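Local coordinates for gram-negative insecticidal protein (Chromobacterium piscinae, PDB 6FBM) that is an insecticidal toxin of the MACPF and beta-tripod families that probably acts by forming pores in membranes, at residues A[440-451]-A[498-509]. Sequence-based numbering, arbitrary orientation.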
ATOM      1  N   VAL A 440     -29.920 -55.068  15.606  1.00 14.46           N
ATOM      2  CA  VAL A 440     -29.242 -54.839  14.355  1.00 15.79           C
ATOM      3  C   VAL A 440     -30.140 -53.949  13.533  1.00 16.87           C
ATOM      4  O   VAL A 440     -31.357 -54.110  13.578  1.00 17.97           O
ATOM      5  CB  VAL A 440     -28.995 -56.182  13.636  1.00 16.79           C
ATOM      6  CG1 VAL A 440     -28.243 -55.964  12.309  1.00 17.04           C
ATOM      7  CG2 VAL A 440     -28.179 -57.097  14.547  1.00 17.08           C
ATOM      8  N   HIS A 441     -29.559 -52.997  12.810  1.00 18.05           N
ATOM      9  CA  HIS A 441     -30.363 -52.066  12.024  1.00 19.53           C
ATOM     10  C   HIS A 441     -31.094 -52.812  10.901  1.00 20.87           C
ATOM     11  O   HIS A 441     -30.526 -53.710  10.279  1.00 21.49           O
ATOM     12  CB  HIS A 441     -29.528 -50.899  11.450  1.00 19.66           C
ATOM     13  CG  HIS A 441     -30.369 -49.793  10.892  1.00 18.96           C
ATOM     14  ND1 HIS A 441     -30.560 -49.617   9.540  1.00 19.32           N
ATOM     15  CD2 HIS A 441     -31.070 -48.809  11.496  1.00 18.86           C
ATOM     16  CE1 HIS A 441     -31.362 -48.585   9.334  1.00 19.22           C
ATOM     17  NE2 HIS A 441     -31.701 -48.088  10.505  1.00 19.27           N
ATOM     18  N   GLN A 442     -32.366 -52.448  10.733  1.00 23.91           N
ATOM     19  CA  GLN A 442     -33.281 -52.853   9.650  1.00 26.61           C
ATOM     20  C   GLN A 442     -32.602 -53.144   8.303  1.00 26.43           C
ATOM     21  O   GLN A 442     -32.812 -54.191   7.694  1.00 27.00           O
ATOM     22  CB  GLN A 442     -34.318 -51.713   9.503  1.00 30.71           C
ATOM     23  CG  GLN A 442     -35.217 -51.674   8.264  1.00 35.00           C
ATOM     24  CD  GLN A 442     -36.388 -50.700   8.456  1.00 38.73           C
ATOM     25  OE1 GLN A 442     -36.278 -49.708   9.210  1.00 35.66           O
ATOM     26  NE2 GLN A 442     -37.531 -50.989   7.787  1.00 40.72           N
ATOM     27  N   SER A 443     -31.782 -52.195   7.863  1.00 24.10           N
ATOM     28  CA  SER A 443     -31.075 -52.260   6.601  1.00 23.94           C
ATOM     29  C   SER A 443     -30.251 -53.536   6.389  1.00 23.98           C
ATOM     30  O   SER A 443     -30.105 -53.991   5.250  1.00 26.20           O
ATOM     31  CB  SER A 443     -30.167 -51.039   6.475  1.00 24.69           C
ATOM     32  OG  SER A 443     -29.282 -50.946   7.587  1.00 24.25           O
ATOM     33  N   LEU A 444     -29.721 -54.103   7.474  1.00 23.17           N
ATOM     34  CA  LEU A 444     -28.923 -55.327   7.408  1.00 22.06           C
ATOM     35  C   LEU A 444     -29.730 -56.595   7.621  1.00 23.33           C
ATOM     36  O   LEU A 444     -29.193 -57.702   7.512  1.00 22.92           O
ATOM     37  CB  LEU A 444     -27.822 -55.280   8.465  1.00 21.12           C
ATOM     38  CG  LEU A 444     -27.011 -53.996   8.564  1.00 19.57           C
ATOM     39  CD1 LEU A 444     -25.823 -54.247   9.496  1.00 18.48           C
ATOM     40  CD2 LEU A 444     -26.536 -53.556   7.192  1.00 18.84           C
ATOM     41  N   CYS A 445     -31.021 -56.458   7.914  1.00 23.99           N
ATOM     42  CA  CYS A 445     -31.845 -57.600   8.271  1.00 24.21           C
ATOM     43  C   CYS A 445     -32.956 -57.819   7.271  1.00 24.47           C
ATOM     44  O   CYS A 445     -33.340 -56.906   6.526  1.00 24.87           O
ATOM     45  CB  CYS A 445     -32.466 -57.389   9.644  1.00 25.25           C
ATOM     46  SG  CYS A 445     -31.272 -57.042  10.940  1.00 24.14           S
ATOM     47  N   ALA A 446     -33.453 -59.057   7.275  1.00 24.95           N
ATOM     48  CA  ALA A 446     -34.636 -59.476   6.524  1.00 25.01           C
ATOM     49  C   ALA A 446     -35.698 -59.926   7.520  1.00 24.78           C
ATOM     50  O   ALA A 446     -35.383 -60.658   8.463  1.00 25.30           O
ATOM     51  CB  ALA A 446     -34.282 -60.618   5.592  1.00 24.04           C
ATOM     52  N   ASP A 447     -36.945 -59.510   7.299  1.00 24.06           N
ATOM     53  CA  ASP A 447     -38.081 -59.981   8.107  1.00 25.05           C
ATOM     54  C   ASP A 447     -38.115 -61.502   8.149  1.00 25.36           C
ATOM     55  O   ASP A 447     -37.720 -62.168   7.181  1.00 24.58           O
ATOM     56  CB  ASP A 447     -39.416 -59.487   7.522  1.00 24.64           C
ATOM     57  CG  ASP A 447     -39.572 -57.979   7.589  1.00 24.91           C
ATOM     58  OD1 ASP A 447     -38.927 -57.326   8.452  1.00 24.38           O
ATOM     59  OD2 ASP A 447     -40.373 -57.462   6.783  1.00 24.36           O
ATOM     60  N   VAL A 448     -38.576 -62.061   9.268  1.00 25.87           N
ATOM     61  CA  VAL A 448     -38.627 -63.523   9.386  1.00 24.80           C
ATOM     62  C   VAL A 448     -39.650 -64.063   8.374  1.00 24.30           C
ATOM     63  O   VAL A 448     -40.730 -63.511   8.218  1.00 23.37           O
ATOM     64  CB  VAL A 448     -38.927 -63.996  10.816  1.00 24.01           C
ATOM     65  CG1 VAL A 448     -39.035 -65.507  10.876  1.00 23.72           C
ATOM     66  CG2 VAL A 448     -37.825 -63.546  11.757  1.00 24.61           C
ATOM     67  N   GLN A 449     -39.248 -65.122   7.669  1.00 25.39           N
ATOM     68  CA  GLN A 449     -40.082 -65.792   6.673  1.00 26.13           C
ATOM     69  C   GLN A 449     -40.550 -67.167   7.164  1.00 28.20           C
ATOM     70  O   GLN A 449     -41.747 -67.458   7.160  1.00 31.64           O
ATOM     71  CB  GLN A 449     -39.327 -65.902   5.358  1.00 23.90           C
ATOM     72  CG  GLN A 449     -39.152 -64.555   4.690  1.00 23.06           C
ATOM     73  CD  GLN A 449     -38.684 -64.654   3.260  1.00 24.22           C
ATOM     74  OE1 GLN A 449     -37.785 -65.438   2.924  1.00 22.25           O
ATOM     75  NE2 GLN A 449     -39.324 -63.865   2.389  1.00 24.87           N
ATOM     76  N   THR A 450     -39.599 -67.981   7.613  1.00 28.50           N
ATOM     77  CA  THR A 450     -39.893 -69.291   8.156  1.00 27.32           C
ATOM     78  C   THR A 450     -39.592 -69.350   9.646  1.00 27.83           C
ATOM     79  O   THR A 450     -38.819 -68.555  10.183  1.00 25.37           O
ATOM     80  CB  THR A 450     -39.026 -70.349   7.485  1.00 28.31           C
ATOM     81  OG1 THR A 450     -37.647 -70.011   7.671  1.00 31.91           O
ATOM     82  CG2 THR A 450     -39.336 -70.416   5.996  1.00 30.82           C
ATOM     83  N   LEU A 451     -40.230 -70.321  10.296  1.00 27.30           N
ATOM     84  CA  LEU A 451     -39.949 -70.709  11.669  1.00 25.00           C
ATOM     85  C   LEU A 451     -39.927 -72.236  11.639  1.00 25.31           C
ATOM     86  O   LEU A 451     -40.946 -72.864  11.389  1.00 26.15           O
ATOM     87  CB  LEU A 451     -41.022 -70.165  12.608  1.00 23.31           C
ATOM     88  CG  LEU A 451     -40.974 -68.650  12.907  1.00 22.20           C
ATOM     89  CD1 LEU A 451     -42.300 -68.102  13.414  1.00 20.66           C
ATOM     90  CD2 LEU A 451     -39.881 -68.329  13.923  1.00 23.32           C
ATOM     91  N   ILE A 498     -45.815 -65.587  12.182  1.00 30.01           N
ATOM     92  CA  ILE A 498     -44.710 -64.937  11.438  1.00 30.84           C
ATOM     93  C   ILE A 498     -44.907 -63.412  11.309  1.00 31.53           C
ATOM     94  O   ILE A 498     -43.948 -62.648  11.435  1.00 30.03           O
ATOM     95  CB  ILE A 498     -44.513 -65.577  10.042  1.00 31.47           C
ATOM     96  CG1 ILE A 498     -44.009 -67.021  10.195  1.00 33.38           C
ATOM     97  CG2 ILE A 498     -43.512 -64.788   9.193  1.00 32.28           C
ATOM     98  CD1 ILE A 498     -44.322 -67.914   8.999  1.00 35.16           C
ATOM     99  N   GLU A 499     -46.145 -62.986  11.078  1.00 32.27           N
ATOM    100  CA  GLU A 499     -46.488 -61.559  11.025  1.00 34.61           C
ATOM    101  C   GLU A 499     -46.234 -60.833  12.336  1.00 35.00           C
ATOM    102  O   GLU A 499     -45.774 -59.683  12.335  1.00 34.95           O
ATOM    103  CB  GLU A 499     -47.970 -61.342  10.635  1.00 37.24           C
ATOM    104  CG  GLU A 499     -48.168 -60.859   9.215  1.00 38.96           C
ATOM    105  CD  GLU A 499     -47.544 -59.490   8.994  1.00 39.77           C
ATOM    106  OE1 GLU A 499     -47.883 -58.526   9.725  1.00 35.93           O
ATOM    107  OE2 GLU A 499     -46.703 -59.398   8.078  1.00 41.80           O
ATOM    108  N   ARG A 500     -46.541 -61.499  13.443  1.00 31.97           N
ATOM    109  CA  ARG A 500     -46.333 -60.939  14.773  1.00 33.16           C
ATOM    110  C   ARG A 500     -44.873 -60.513  14.995  1.00 30.70           C
ATOM    111  O   ARG A 500     -44.619 -59.522  15.676  1.00 27.94           O
ATOM    112  CB  ARG A 500     -46.797 -61.943  15.845  1.00 36.16           C
ATOM    113  CG  ARG A 500     -46.480 -61.590  17.297  1.00 39.44           C
ATOM    114  CD  ARG A 500     -47.084 -60.254  17.743  1.00 43.82           C
ATOM    115  NE  ARG A 500     -48.472 -60.415  18.191  1.00 48.03           N
ATOM    116  CZ  ARG A 500     -48.846 -60.981  19.350  1.00 51.31           C
ATOM    117  NH1 ARG A 500     -47.942 -61.456  20.206  1.00 52.64           N
ATOM    118  NH2 ARG A 500     -50.130 -61.088  19.656  1.00 53.67           N
ATOM    119  N   LEU A 501     -43.937 -61.247  14.389  1.00 30.02           N
ATOM    120  CA  LEU A 501     -42.507 -60.961  14.497  1.00 32.75           C
ATOM    121  C   LEU A 501     -42.035 -59.761  13.676  1.00 33.79           C
ATOM    122  O   LEU A 501     -40.946 -59.261  13.899  1.00 34.26           O
ATOM    123  CB  LEU A 501     -41.686 -62.200  14.057  1.00 32.56           C
ATOM    124  CG  LEU A 501     -41.871 -63.513  14.807  1.00 31.85           C
ATOM    125  CD1 LEU A 501     -40.887 -64.562  14.326  1.00 30.75           C
ATOM    126  CD2 LEU A 501     -41.768 -63.314  16.323  1.00 31.29           C
ATOM    127  N   ARG A 502     -42.829 -59.322  12.702  1.00 34.72           N
ATOM    128  CA  ARG A 502     -42.418 -58.270  11.753  1.00 32.91           C
ATOM    129  C   ARG A 502     -42.313 -56.924  12.452  1.00 28.83           C
ATOM    130  O   ARG A 502     -43.208 -56.532  13.179  1.00 27.36           O
ATOM    131  CB  ARG A 502     -43.358 -58.209  10.555  1.00 34.53           C
ATOM    132  CG  ARG A 502     -42.698 -57.626   9.299  1.00 37.55           C
ATOM    133  CD  ARG A 502     -43.668 -57.586   8.080  1.00 39.82           C
ATOM    134  NE  ARG A 502     -45.017 -57.064   8.401  1.00 43.69           N
ATOM    135  CZ  ARG A 502     -45.503 -55.840   8.159  1.00 43.66           C
ATOM    136  NH1 ARG A 502     -44.791 -54.928   7.501  1.00 45.15           N
ATOM    137  NH2 ARG A 502     -46.737 -55.560   8.547  1.00 41.45           N
ATOM    138  N   GLY A 503     -41.190 -56.237  12.258  1.00 26.88           N
ATOM    139  CA  GLY A 503     -40.902 -54.983  12.953  1.00 26.45           C
ATOM    140  C   GLY A 503     -40.164 -55.126  14.270  1.00 25.59           C
ATOM    141  O   GLY A 503     -39.680 -54.141  14.797  1.00 29.49           O
ATOM    142  N   SER A 504     -40.063 -56.339  14.799  1.00 23.78           N
ATOM    143  CA  SER A 504     -39.455 -56.610  16.102  1.00 22.71           C
ATOM    144  C   SER A 504     -38.294 -57.602  15.997  1.00 21.06           C
ATOM    145  O   SER A 504     -37.197 -57.328  16.450  1.00 21.00           O
ATOM    146  CB  SER A 504     -40.510 -57.172  17.039  1.00 22.86           C
ATOM    147  OG  SER A 504     -41.393 -56.159  17.444  1.00 24.18           O
ATOM    148  N   ILE A 505     -38.563 -58.760  15.423  1.00 19.69           N
ATOM    149  CA  ILE A 505     -37.576 -59.798  15.244  1.00 18.91           C
ATOM    150  C   ILE A 505     -37.265 -59.897  13.778  1.00 19.05           C
ATOM    151  O   ILE A 505     -38.150 -59.737  12.943  1.00 18.73           O
ATOM    152  CB  ILE A 505     -38.081 -61.173  15.757  1.00 19.06           C
ATOM    153  CG1 ILE A 505     -38.296 -61.143  17.273  1.00 19.20           C
ATOM    154  CG2 ILE A 505     -37.144 -62.312  15.353  1.00 18.67           C
ATOM    155  CD1 ILE A 505     -36.990 -61.140  18.051  1.00 20.55           C
ATOM    156  N   ALA A 506     -36.005 -60.189  13.474  1.00 19.24           N
ATOM    157  CA  ALA A 506     -35.572 -60.382  12.100  1.00 19.02           C
ATOM    158  C   ALA A 506     -34.408 -61.356  12.026  1.00 19.13           C
ATOM    159  O   ALA A 506     -33.940 -61.868  13.055  1.00 21.02           O
ATOM    160  CB  ALA A 506     -35.205 -59.054  11.481  1.00 18.57           C
ATOM    161  N   CYS A 507     -33.979 -61.644  10.799  1.00 18.56           N
ATOM    162  CA  CYS A 507     -32.761 -62.406  10.535  1.00 18.75           C
ATOM    163  C   CYS A 507     -31.765 -61.520   9.808  1.00 17.85           C
ATOM    164  O   CYS A 507     -32.151 -60.653   9.034  1.00 17.59           O
ATOM    165  CB  CYS A 507     -33.066 -63.622   9.677  1.00 20.04           C
ATOM    166  SG  CYS A 507     -34.308 -64.694  10.365  1.00 22.75           S
ATOM    167  N   VAL A 508     -30.483 -61.786  10.035  1.00 17.19           N
ATOM    168  CA  VAL A 508     -29.423 -60.941   9.534  1.00 16.48           C
ATOM    169  C   VAL A 508     -28.930 -61.477   8.199  1.00 17.73           C
ATOM    170  O   VAL A 508     -28.598 -62.659   8.089  1.00 16.28           O
ATOM    171  CB  VAL A 508     -28.278 -60.766  10.560  1.00 16.24           C
ATOM    172  CG1 VAL A 508     -27.554 -62.078  10.924  1.00 15.34           C
ATOM    173  CG2 VAL A 508     -27.307 -59.690  10.093  1.00 16.28           C
ATOM    174  N   LYS A 509     -28.898 -60.580   7.194  1.00 20.41           N
ATOM    175  CA  LYS A 509     -28.493 -60.888   5.819  1.00 22.87           C
ATOM    176  C   LYS A 509     -27.045 -61.371   5.691  1.00 23.57           C
ATOM    177  O   LYS A 509     -26.135 -60.831   6.349  1.00 22.07           O
ATOM    178  CB  LYS A 509     -28.626 -59.654   4.926  1.00 26.09           C
ATOM    179  CG  LYS A 509     -30.043 -59.172   4.653  1.00 28.56           C
ATOM    180  CD  LYS A 509     -29.990 -57.823   3.936  1.00 30.70           C
ATOM    181  CE  LYS A 509     -31.194 -57.528   3.079  1.00 33.47           C
ATOM    182  NZ  LYS A 509     -30.998 -56.175   2.491  1.00 35.27           N
TER
HETATM  183  O   HOH W   1     -32.665 -54.534   4.465  1.00 16.11           O
HETATM  184  O   HOH W   2     -41.890 -55.567   6.054  1.00 13.23           O
HETATM  185  O   HOH W   3     -38.872 -57.650  11.188  1.00 17.06           O
HETATM  186  O   HOH W   4     -40.054 -60.480  10.937  1.00 22.59           O
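Val448 packs its two methyl branches against the connection between helix 495-500 and strand 506-508. With CG1 anti to the backbone N (chi1 177°), CG1 meets Leu501 CD1 at 4.0 Å, while CG2 lies alongside Ile505 CG2 at 3.9 Å and also touches the Ala506 backbone and Cys507 SG. Leu451 extends this apolar patch: it meets Leu501 tip to tip, and its CD1 touches Ile498 CG1 as the two side chains pass antiparallel, while Pro472 backs Val448 and Cys507. Ala446 and Cys507 form a hydrogen-bonded antiparallel pair, Ala446 N to Cys507 O being 2.7 Å. Beyond the non-hydrogen-bonded pair Cys445-Val508, Lys509 N to Leu444 O (2.9 Å) adds a third backbone bond. The straight Lys509 chain passes the Leu444 carbonyl, and NZ donates to a water that also lies by the carbonyls of Ser443 and Cys445. Asp447 OD2 rests 3.4 Å from Arg502 CG, the side chains crossing at a slant, carboxylate turned 75° from the guanidinium. Arg502 NE pairs with Glu499 OE2 at 2.9 Å; a water links Asp447 OD2 weakly to Arg502 NH1. Water bridges Asp447 OD1 to Gly503 N and Ile505 O; another joins Val448 N to Ile505 O. The motif is a short two-stranded antiparallel ribbon, 445-447 with 506-508, within the Vps62-related region.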